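Local coordinates for uncharacterized protein (Starkeya novella, PDB 5I20) that exports amino acids of broad variety, among them threonine, methionine, lysine and glutamate, across the inner membrane through a large central substrate-binding cavity, at residues A[101-104]-A[105-109]; A[163-166]-A[167-171]; A[214-217]-A[218-222]; A[238-241]-A[242-245]. One frame throughout, in Å; residues are numbered along the deposited sequence.

Contact 1 of 4, residues A[101-104]-A[105-109]. With OLC ((2R)-2,3-dihydroxypropyl (9Z)-octadec-9-enoate), chain G.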
loop_
_atom_site.group_PDB
_atom_site.type_symbol
_atom_site.label_atom_id
_atom_site.label_comp_id
_atom_site.label_asym_id
_atom_site.label_seq_id
_atom_site.Cartn_x
_atom_site.Cartn_y
_atom_site.Cartn_z
ATOM N N TRP A 101 8.098 3.882 -1.588
ATOM C CA TRP A 101 6.954 4.744 -1.284
ATOM C C TRP A 101 6.789 5.126 0.196
ATOM O O TRP A 101 6.286 6.212 0.479
ATOM C CB TRP A 101 5.639 4.130 -1.808
ATOM C CG TRP A 101 5.075 2.909 -1.109
ATOM C CD1 TRP A 101 5.204 1.610 -1.510
ATOM C CD2 TRP A 101 4.248 2.880 0.070
ATOM N NE1 TRP A 101 4.536 0.776 -0.647
ATOM C CE2 TRP A 101 3.938 1.526 0.329
ATOM C CE3 TRP A 101 3.755 3.860 0.937
ATOM C CZ2 TRP A 101 3.155 1.130 1.417
ATOM C CZ3 TRP A 101 2.974 3.463 2.021
ATOM C CH2 TRP A 101 2.683 2.110 2.247
ATOM N N PRO A 102 7.199 4.261 1.143
ATOM C CA PRO A 102 7.060 4.780 2.510
ATOM C C PRO A 102 8.018 5.935 2.801
ATOM O O PRO A 102 7.631 6.884 3.482
ATOM C CB PRO A 102 7.385 3.564 3.383
ATOM C CG PRO A 102 7.068 2.388 2.518
ATOM C CD PRO A 102 7.485 2.814 1.141
ATOM N N LEU A 103 9.242 5.857 2.287
ATOM C CA LEU A 103 10.208 6.942 2.434
ATOM C C LEU A 103 9.704 8.211 1.749
ATOM O O LEU A 103 9.875 9.316 2.259
ATOM C CB LEU A 103 11.568 6.530 1.861
ATOM C CG LEU A 103 12.682 7.582 1.853
ATOM C CD1 LEU A 103 12.997 8.054 3.266
ATOM C CD2 LEU A 103 13.934 7.029 1.178
ATOM N N LEU A 104 9.070 8.043 0.594
ATOM C CA LEU A 104 8.552 9.169 -0.171
ATOM C C LEU A 104 7.458 9.909 0.589
ATOM O O LEU A 104 7.411 11.137 0.582
ATOM C CB LEU A 104 8.026 8.694 -1.528
ATOM C CG LEU A 104 9.087 8.210 -2.517
ATOM C CD1 LEU A 104 8.456 7.740 -3.817
ATOM C CD2 LEU A 104 10.108 9.312 -2.777
ATOM N N ILE A 105 6.581 9.155 1.246
ATOM C CA ILE A 105 5.536 9.746 2.072
ATOM C C ILE A 105 6.140 10.580 3.205
ATOM O O ILE A 105 5.698 11.703 3.459
ATOM C CB ILE A 105 4.600 8.662 2.659
ATOM C CG1 ILE A 105 3.696 8.099 1.557
ATOM C CG2 ILE A 105 3.762 9.223 3.796
ATOM C CD1 ILE A 105 2.710 7.064 2.040
ATOM N N VAL A 106 7.152 10.033 3.873
ATOM C CA VAL A 106 7.837 10.754 4.941
ATOM C C VAL A 106 8.426 12.057 4.409
ATOM O O VAL A 106 8.210 13.122 4.985
ATOM C CB VAL A 106 8.958 9.907 5.583
ATOM C CG1 VAL A 106 9.750 10.741 6.583
ATOM C CG2 VAL A 106 8.379 8.672 6.257
ATOM N N LEU A 107 9.151 11.967 3.298
ATOM C CA LEU A 107 9.748 13.144 2.675
ATOM C C LEU A 107 8.688 14.133 2.172
ATOM O O LEU A 107 8.826 15.341 2.361
ATOM C CB LEU A 107 10.672 12.724 1.525
ATOM C CG LEU A 107 11.929 11.941 1.927
ATOM C CD1 LEU A 107 12.703 11.456 0.708
ATOM C CD2 LEU A 107 12.822 12.786 2.829
ATOM N N PHE A 108 7.626 13.626 1.551
ATOM C CA PHE A 108 6.603 14.503 0.983
ATOM C C PHE A 108 5.711 15.128 2.057
ATOM O O PHE A 108 5.002 16.098 1.788
ATOM C CB PHE A 108 5.736 13.746 -0.034
ATOM C CG PHE A 108 6.485 13.295 -1.262
ATOM C CD1 PHE A 108 7.720 13.835 -1.582
ATOM C CD2 PHE A 108 5.950 12.329 -2.098
ATOM C CE1 PHE A 108 8.408 13.415 -2.711
ATOM C CE2 PHE A 108 6.633 11.909 -3.228
ATOM C CZ PHE A 108 7.861 12.453 -3.534
ATOM N N SER A 109 5.749 14.581 3.270
ATOM C CA SER A 109 4.927 15.104 4.361
ATOM C C SER A 109 5.429 16.468 4.817
ATOM O O SER A 109 4.719 17.201 5.507
ATOM C CB SER A 109 4.903 14.132 5.544
ATOM O OG SER A 109 6.166 14.066 6.181
HETATM C C10 OLC G . 0.402 0.168 -0.995
HETATM C C9 OLC G . -0.903 -0.410 -0.570
HETATM C C11 OLC G . 0.694 0.311 -2.448
HETATM C C8 OLC G . -1.889 -0.859 -1.593
HETATM C C16 OLC G . 4.024 -3.377 -3.377
HETATM C C12 OLC G . 2.162 0.202 -2.681
HETATM C C7 OLC G . -1.850 -2.343 -1.739
HETATM C C15 OLC G . 3.427 -2.499 -4.426
HETATM C C13 OLC G . 2.408 -0.310 -4.060
HETATM C C6 OLC G . -2.874 -2.775 -2.735
HETATM C C14 OLC G . 3.691 -1.067 -4.098
HETATM C C5 OLC G . -2.212 -3.510 -3.850
HETATM C C4 OLC G . -3.227 -4.285 -4.623
HETATM C C3 OLC G . -2.539 -5.172 -5.606
HETATM C C2 OLC G . -3.536 -6.091 -6.229
#
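Trp101 meets Ile105 because its CG stands between the backbone N and the carbonyl carbon (chi1 71°), while Ile105 carries CG1 anti to its own carbonyl carbon and runs extended to CD1 (chi2 -178°). The setting is one alpha-helical stretch, helix 101-108, within a transmembrane segment of this DMT-superfamily exporter, and the pair is an i to i+4 contact with both side chains pointing the same way. Ile105 CD1 comes in at the edge of the indole, close to its plane, 3.5 Å from Trp101 CE3, so it touches the six-membered ring at its rim. The two faces of that indole are taken differently. Pro102 CD sits over one, and the monoolein chain lies across the other with C10 offset toward the rim, while its C12 is 3.2 Å from Trp101 NE1, approaching obliquely. Trp163 of helix 150-169 adds an edge-to-face ring contact.

One turn on, Leu104 and Phe108 also run alongside each other, Leu104 CB lying 3.9 Å from Phe108 CE2. The carbonyl oxygen of Leu104 lies over one face of the phenyl ring and also accepts the backbone bond from Phe108 N at 2.7 Å. On the outer side Leu107 CD1 reaches Leu103 CG at an angle, 4.0 Å away. This is a looser contact than the one at the indole edge. At the end of the helix the carbonyl oxygen of Val106 takes a side-chain donor: Ser109 OG donates to Val106 O at 2.5 Å.

Contact 2 of 4, residues A[163-166]-A[167-171]. With OLC ((2R)-2,3-dihydroxypropyl (9Z)-octadec-9-enoate), chain G.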
loop_
_atom_site.group_PDB
_atom_site.type_symbol
_atom_site.label_atom_id
_atom_site.label_comp_id
_atom_site.label_asym_id
_atom_site.label_seq_id
_atom_site.Cartn_x
_atom_site.Cartn_y
_atom_site.Cartn_z
ATOM N N TRP A 163 1.409 6.649 -5.612
ATOM C CA TRP A 163 0.811 6.231 -4.349
ATOM C C TRP A 163 1.220 7.152 -3.199
ATOM O O TRP A 163 0.406 7.473 -2.333
ATOM C CB TRP A 163 1.197 4.786 -4.024
ATOM C CG TRP A 163 0.770 4.363 -2.652
ATOM C CD1 TRP A 163 1.572 4.180 -1.563
ATOM C CD2 TRP A 163 -0.567 4.087 -2.215
ATOM N NE1 TRP A 163 0.820 3.798 -0.479
ATOM C CE2 TRP A 163 -0.497 3.735 -0.852
ATOM C CE3 TRP A 163 -1.815 4.100 -2.845
ATOM C CZ2 TRP A 163 -1.628 3.400 -0.108
ATOM C CZ3 TRP A 163 -2.936 3.765 -2.107
ATOM C CH2 TRP A 163 -2.836 3.419 -0.752
ATOM N N SER A 164 2.482 7.572 -3.193
ATOM C CA SER A 164 2.977 8.491 -2.168
ATOM C C SER A 164 2.300 9.852 -2.249
ATOM O O SER A 164 1.975 10.456 -1.225
ATOM C CB SER A 164 4.491 8.675 -2.290
ATOM O OG SER A 164 5.172 7.463 -2.031
ATOM N N VAL A 165 2.112 10.347 -3.467
ATOM C CA VAL A 165 1.475 11.642 -3.646
ATOM C C VAL A 165 -0.000 11.526 -3.291
ATOM O O VAL A 165 -0.531 12.366 -2.573
ATOM C CB VAL A 165 1.657 12.179 -5.081
ATOM C CG1 VAL A 165 0.722 13.353 -5.346
ATOM C CG2 VAL A 165 3.105 12.591 -5.299
ATOM N N TYR A 166 -0.648 10.465 -3.765
ATOM C CA TYR A 166 -2.034 10.192 -3.401
ATOM C C TYR A 166 -2.238 10.187 -1.886
ATOM O O TYR A 166 -3.200 10.761 -1.379
ATOM C CB TYR A 166 -2.492 8.850 -3.979
ATOM C CG TYR A 166 -3.800 8.374 -3.395
ATOM C CD1 TYR A 166 -5.011 8.891 -3.840
ATOM C CD2 TYR A 166 -3.827 7.417 -2.389
ATOM C CE1 TYR A 166 -6.213 8.467 -3.302
ATOM C CE2 TYR A 166 -5.020 6.986 -1.846
ATOM C CZ TYR A 166 -6.210 7.515 -2.305
ATOM O OH TYR A 166 -7.397 7.082 -1.764
ATOM N N SER A 167 -1.328 9.531 -1.173
ATOM C CA SER A 167 -1.425 9.414 0.279
ATOM C C SER A 167 -1.251 10.758 0.977
ATOM O O SER A 167 -2.071 11.148 1.810
ATOM C CB SER A 167 -0.383 8.427 0.805
ATOM O OG SER A 167 -0.594 7.130 0.278
ATOM N N VAL A 168 -0.174 11.458 0.642
ATOM C CA VAL A 168 0.116 12.750 1.250
ATOM C C VAL A 168 -0.931 13.794 0.863
ATOM O O VAL A 168 -1.364 14.586 1.701
ATOM C CB VAL A 168 1.526 13.244 0.855
ATOM C CG1 VAL A 168 1.756 14.671 1.322
ATOM C CG2 VAL A 168 2.585 12.313 1.427
ATOM N N ALA A 169 -1.350 13.784 -0.401
ATOM C CA ALA A 169 -2.326 14.760 -0.883
ATOM C C ALA A 169 -3.726 14.498 -0.332
ATOM O O ALA A 169 -4.612 15.348 -0.447
ATOM C CB ALA A 169 -2.361 14.774 -2.404
ATOM N N SER A 170 -3.926 13.327 0.265
ATOM C CA SER A 170 -5.211 13.002 0.875
ATOM C C SER A 170 -5.530 13.942 2.034
ATOM O O SER A 170 -6.700 14.224 2.300
ATOM C CB SER A 170 -5.233 11.548 1.354
ATOM O OG SER A 170 -5.187 10.655 0.256
ATOM N N ARG A 171 -4.500 14.437 2.718
ATOM C CA ARG A 171 -4.720 15.368 3.822
ATOM C C ARG A 171 -5.307 16.686 3.319
ATOM O O ARG A 171 -6.059 17.349 4.030
ATOM C CB ARG A 171 -3.425 15.627 4.595
ATOM C CG ARG A 171 -3.583 16.649 5.711
ATOM C CD ARG A 171 -2.603 16.417 6.841
ATOM N NE ARG A 171 -2.886 15.176 7.551
ATOM C CZ ARG A 171 -2.873 15.052 8.873
ATOM N NH1 ARG A 171 -2.593 16.100 9.638
ATOM N NH2 ARG A 171 -3.143 13.881 9.431
HETATM C C10 OLC G . 0.402 0.168 -0.995
HETATM C C9 OLC G . -0.903 -0.410 -0.570
HETATM C C11 OLC G . 0.694 0.311 -2.448
HETATM C C8 OLC G . -1.889 -0.859 -1.593
HETATM C C16 OLC G . 4.024 -3.377 -3.377
HETATM C C12 OLC G . 2.162 0.202 -2.681
HETATM C C7 OLC G . -1.850 -2.343 -1.739
HETATM C C15 OLC G . 3.427 -2.499 -4.426
HETATM C C13 OLC G . 2.408 -0.310 -4.060
HETATM C C6 OLC G . -2.874 -2.775 -2.735
HETATM C C14 OLC G . 3.691 -1.067 -4.098
HETATM C C5 OLC G . -2.212 -3.510 -3.850
HETATM C C4 OLC G . -3.227 -4.285 -4.623
HETATM C C3 OLC G . -2.539 -5.172 -5.606
HETATM C C2 OLC G . -3.536 -6.091 -6.229
#
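Trp163 and Ser167 meet one helical turn apart near the end of helix 150-169, and the serine can be followed outward atom by atom. Its CB lies 3.4 Å from Trp163 O. From there OG, anti to the carbonyl carbon of Ser167 (chi1 -62°), folds back along the helix and donates to Trp163 O at 2.8 Å. The same OG ends over one face of the Trp163 indole, offset toward the rim and 3.6 Å from Trp163 CE2. The opposite face carries the monoolein chain, whose C10 is 3.7 Å from Trp163 CE2, so the ring is sandwiched between a hydroxyl and a hydrocarbon. Trp228 stacks on the same indole.

Trp163 O takes two donors: Ser167 N, at 2.9 Å, and Ser167 OG reach it from opposite sides of the carbonyl plane. The next turn uses a second serine in a similar way. Ser170 OG donates to Tyr166 O at 2.6 Å and also stands over the centre of one face of the Tyr166 ring. His70 of helix 65-88 bonds to the same carbonyl oxygen through NE2 and stacks on the tyrosine. Between these polar turns, Ala169 N closes on Val165 O at 2.7 Å, almost in line with the carbonyl.

In a buried transmembrane helix, then, the hydroxyls of Ser167 and Ser170 both donate to main-chain oxygens one turn back. Ser167 OG is bonded to Trp228 NE1 as well, so the hydroxyl ties the polar edge of one tryptophan to the carbonyl oxygen of another.

Contact 3 of 4, residues A[214-217]-A[218-222]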
loop_
_atom_site.group_PDB
_atom_site.type_symbol
_atom_site.label_atom_id
_atom_site.label_comp_id
_atom_site.label_asym_id
_atom_site.label_seq_id
_atom_site.Cartn_x
_atom_site.Cartn_y
_atom_site.Cartn_z
ATOM N N VAL A 214 -12.385 -12.798 -2.401
ATOM C CA VAL A 214 -13.290 -12.111 -1.487
ATOM C C VAL A 214 -12.536 -11.547 -0.282
ATOM O O VAL A 214 -12.816 -10.437 0.168
ATOM C CB VAL A 214 -14.413 -13.050 -1.004
ATOM C CG1 VAL A 214 -15.346 -12.326 -0.049
ATOM C CG2 VAL A 214 -15.188 -13.592 -2.192
ATOM N N ALA A 215 -11.574 -12.311 0.227
ATOM C CA ALA A 215 -10.766 -11.877 1.363
ATOM C C ALA A 215 -9.977 -10.618 1.023
ATOM O O ALA A 215 -9.927 -9.673 1.812
ATOM C CB ALA A 215 -9.823 -12.985 1.801
ATOM N N LEU A 216 -9.363 -10.618 -0.155
ATOM C CA LEU A 216 -8.628 -9.458 -0.642
ATOM C C LEU A 216 -9.555 -8.256 -0.787
ATOM O O LEU A 216 -9.191 -7.134 -0.440
ATOM C CB LEU A 216 -7.956 -9.767 -1.981
ATOM C CG LEU A 216 -6.812 -10.782 -1.999
ATOM C CD1 LEU A 216 -6.311 -10.992 -3.421
ATOM C CD2 LEU A 216 -5.678 -10.328 -1.094
ATOM N N GLY A 217 -10.758 -8.503 -1.298
ATOM C CA GLY A 217 -11.724 -7.446 -1.531
ATOM C C GLY A 217 -12.249 -6.801 -0.262
ATOM O O GLY A 217 -12.452 -5.590 -0.214
ATOM N N ILE A 218 -12.470 -7.610 0.768
ATOM C CA ILE A 218 -12.997 -7.107 2.032
ATOM C C ILE A 218 -11.903 -6.480 2.900
ATOM O O ILE A 218 -12.098 -5.415 3.481
ATOM C CB ILE A 218 -13.697 -8.223 2.832
ATOM C CG1 ILE A 218 -14.835 -8.833 2.011
ATOM C CG2 ILE A 218 -14.229 -7.687 4.152
ATOM C CD1 ILE A 218 -15.605 -9.909 2.745
ATOM N N GLY A 219 -10.752 -7.139 2.975
ATOM C CA GLY A 219 -9.682 -6.713 3.860
ATOM C C GLY A 219 -8.735 -5.676 3.284
ATOM O O GLY A 219 -8.922 -4.477 3.494
ATOM N N PRO A 220 -7.704 -6.133 2.557
ATOM C CA PRO A 220 -6.665 -5.278 1.967
ATOM C C PRO A 220 -7.199 -4.226 0.991
ATOM O O PRO A 220 -6.417 -3.424 0.477
ATOM C CB PRO A 220 -5.768 -6.281 1.236
ATOM C CG PRO A 220 -5.969 -7.562 1.964
ATOM C CD PRO A 220 -7.417 -7.563 2.349
ATOM N N VAL A 221 -8.505 -4.233 0.739
ATOM C CA VAL A 221 -9.128 -3.229 -0.114
ATOM C C VAL A 221 -10.337 -2.595 0.569
ATOM O O VAL A 221 -10.382 -1.381 0.776
ATOM C CB VAL A 221 -9.570 -3.825 -1.468
ATOM C CG1 VAL A 221 -10.359 -2.800 -2.262
ATOM C CG2 VAL A 221 -8.365 -4.307 -2.263
ATOM N N GLY A 222 -11.309 -3.428 0.930
ATOM C CA GLY A 222 -12.568 -2.957 1.480
ATOM C C GLY A 222 -12.495 -2.309 2.848
ATOM O O GLY A 222 -13.469 -1.723 3.313
#
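Gly219 N donates to Ala215 O at 2.9 Å, the last regular i to i+4 bond before the transmembrane helix 209-221 is kinked at a proline. Pro220 has no N-H to offer Leu216 O, and its ring fills the place instead: Pro220 CD lies 3.3 Å from Leu216 O and equally close to Ala215 O. The turn therefore widens into a pi-type turn over 218-221. Beyond the kink, Gly222 N makes a weak bond to Gly217 O, bent to 122° at the hydrogen, and so reaches five residues back.

Before the break the side chains pack as in an ordinary helix. Val214 and Ile218 lie alongside each other on the surface, with Val214 CG1 3.7 Å from Ile218 CD1. With CG1 anti to the carbonyl carbon (chi1 -58°), Ile218 lays CG1 against Val214 O, and the extended chi2 carries CD1 on to the valine. Leu216 crosses over Pro220, its CD2 near the proline CG, and both side chains pack on Leu20 of helix 20-27.

The kink also has a partner outside, for Pro220 O accepts a hydrogen bond from Trp17 NE1. Past the proline, Val221 places CB beside two successive carbonyls, 3.5 Å from Leu216 O and 3.6 Å from Gly217 O.

Contact 4 of 4, residues A[238-241]-A[242-245]. With OLC ((2R)-2,3-dihydroxypropyl (9Z)-octadec-9-enoate), chain H; SO4 (sulfate ion), chain K.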
loop_
_atom_site.group_PDB
_atom_site.type_symbol
_atom_site.label_atom_id
_atom_site.label_comp_id
_atom_site.label_asym_id
_atom_site.label_seq_id
_atom_site.Cartn_x
_atom_site.Cartn_y
_atom_site.Cartn_z
ATOM N N ARG A 238 3.752 11.391 8.736
ATOM C CA ARG A 238 5.173 11.071 8.671
ATOM C C ARG A 238 5.463 9.800 9.462
ATOM O O ARG A 238 6.377 9.049 9.131
ATOM C CB ARG A 238 6.040 12.240 9.165
ATOM C CG ARG A 238 5.806 12.690 10.596
ATOM C CD ARG A 238 5.133 14.053 10.638
ATOM N NE ARG A 238 5.730 14.935 11.635
ATOM C CZ ARG A 238 5.340 15.013 12.904
ATOM N NH1 ARG A 238 4.345 14.256 13.345
ATOM N NH2 ARG A 238 5.945 15.850 13.735
ATOM N N LEU A 239 4.661 9.549 10.490
ATOM C CA LEU A 239 4.812 8.338 11.284
ATOM C C LEU A 239 4.268 7.115 10.548
ATOM O O LEU A 239 4.882 6.046 10.571
ATOM C CB LEU A 239 4.116 8.496 12.637
ATOM C CG LEU A 239 4.336 7.359 13.637
ATOM C CD1 LEU A 239 5.820 7.065 13.788
ATOM C CD2 LEU A 239 3.720 7.712 14.980
ATOM N N LEU A 240 3.119 7.274 9.896
ATOM C CA LEU A 240 2.525 6.181 9.130
ATOM C C LEU A 240 3.410 5.811 7.942
ATOM O O LEU A 240 3.418 4.663 7.496
ATOM C CB LEU A 240 1.112 6.549 8.660
ATOM C CG LEU A 240 0.031 6.535 9.746
ATOM C CD1 LEU A 240 -1.245 7.202 9.259
ATOM C CD2 LEU A 240 -0.254 5.107 10.203
ATOM N N GLY A 241 4.157 6.788 7.435
ATOM C CA GLY A 241 5.172 6.525 6.428
ATOM C C GLY A 241 6.247 5.606 6.980
ATOM O O GLY A 241 6.603 4.603 6.360
ATOM N N VAL A 242 6.750 5.945 8.165
ATOM C CA VAL A 242 7.750 5.131 8.849
ATOM C C VAL A 242 7.214 3.729 9.130
ATOM O O VAL A 242 7.881 2.732 8.849
ATOM C CB VAL A 242 8.197 5.786 10.184
ATOM C CG1 VAL A 242 9.172 4.884 10.930
ATOM C CG2 VAL A 242 8.827 7.144 9.921
ATOM N N LEU A 243 6.000 3.660 9.666
ATOM C CA LEU A 243 5.395 2.392 10.064
ATOM C C LEU A 243 5.057 1.489 8.882
ATOM O O LEU A 243 4.883 0.285 9.053
ATOM C CB LEU A 243 4.135 2.649 10.888
ATOM C CG LEU A 243 4.359 3.328 12.239
ATOM C CD1 LEU A 243 3.033 3.653 12.902
ATOM C CD2 LEU A 243 5.223 2.457 13.144
ATOM N N SER A 244 4.961 2.061 7.687
ATOM C CA SER A 244 4.621 1.268 6.507
ATOM C C SER A 244 5.690 0.217 6.178
ATOM O O SER A 244 5.375 -0.818 5.599
ATOM C CB SER A 244 4.381 2.183 5.305
ATOM O OG SER A 244 3.157 2.886 5.452
ATOM N N TYR A 245 6.943 0.457 6.566
ATOM C CA TYR A 245 7.980 -0.562 6.375
ATOM C C TYR A 245 7.802 -1.768 7.304
ATOM O O TYR A 245 8.613 -2.688 7.291
ATOM C CB TYR A 245 9.380 0.030 6.566
ATOM C CG TYR A 245 9.852 0.829 5.378
ATOM C CD1 TYR A 245 9.883 0.265 4.106
ATOM C CD2 TYR A 245 10.236 2.155 5.518
ATOM C CE1 TYR A 245 10.299 0.995 3.013
ATOM C CE2 TYR A 245 10.652 2.895 4.432
ATOM C CZ TYR A 245 10.682 2.311 3.181
ATOM O OH TYR A 245 11.095 3.046 2.094
HETATM C C8 OLC H . 2.534 0.992 16.328
HETATM C C7 OLC H . 1.083 1.305 16.188
HETATM C C6 OLC H . 0.912 2.728 15.777
HETATM C C5 OLC H . 1.221 3.611 16.938
HETATM C C4 OLC H . 0.597 4.948 16.727
HETATM C C3 OLC H . 1.081 5.881 17.784
HETATM C C2 OLC H . 0.236 7.108 17.781
HETATM C C1 OLC H . 1.114 8.308 17.691
HETATM O O19 OLC H . 0.724 9.307 17.104
HETATM O O20 OLC H . 2.332 8.306 18.329
HETATM S S SO4 K . 5.073 16.868 16.903
HETATM O O1 SO4 K . 4.962 17.697 18.099
HETATM O O2 SO4 K . 5.747 17.621 15.850
HETATM O O3 SO4 K . 5.845 15.669 17.217
HETATM O O4 SO4 K . 3.741 16.486 16.447
#
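The backbone of helix 237-243 is regular where Leu243 N bonds to Leu239 O at 2.8 Å, in the carbonyl plane, but the bonds from Ser244 N to Leu240 O and Gly241 O are both weak. Where the backbone grip slackens, a side chain takes over: Ser244 OG, anti to its own carbonyl carbon (chi1 -72°), turns back and donates to Leu240 O at 2.7 Å. That oxygen is thus held by a hydroxyl as well as by the weaker amide. Val242 CG2 packs against Arg238 O, and Val242 N bonds to the same oxygen from above the carbonyl plane.

Leu239 and Leu243 lie crosswise, with Leu239 CG 4.0 Å from Leu243 CD1. A second monoolein runs past both: Leu239 CD2 is 3.7 Å from its ester oxygen O20, and Leu243 CD1 is equally near its C6, so the leucines follow the lipid from head group into chain.

Arg238 leaves the helix by a bent path, CG lying between the backbone N and the carbonyl carbon. Its strongest partner is Asp236, in a salt bridge to NH1. NH2 donates to Arg116 O and, weakly, to a sulfate at the guanidinium edge, where Arg238 NH2 is 2.8 Å from sulfate O2. Arg118 binds the same ion, which was probably supplied by the crystallisation liquor.

This is the cytoplasmic start of a transmembrane helix interrupted near Ser244, between helices 237-243 and 246-258, with a serine hydroxyl bonded back to a carbonyl at the break and helices 3-17, 101-108 and 265-282 packed around it.

How the contacts relate
All four contacts are short runs of transmembrane helix, about two turns each. Contacts 2 and 4 are mostly buried; contacts 1 and 3 are partly on the surface. Contact 1 sits between the other two of its cluster: Trp101 O meets Ser164 OG of contact 2, and Pro102 CB packs on Gly241 O of contact 4, although contacts 2 and 4 do not touch. Contact 3 stands apart, its centre about 25 Å from that of contact 1. The chemistry follows: serine hydroxyls bond back to carbonyls in contacts 1, 2 and 4, but contact 1 is otherwise aromatic and aliphatic packing, and a proline kink shapes 214-222. Contacts 1 and 2 share one monoolein.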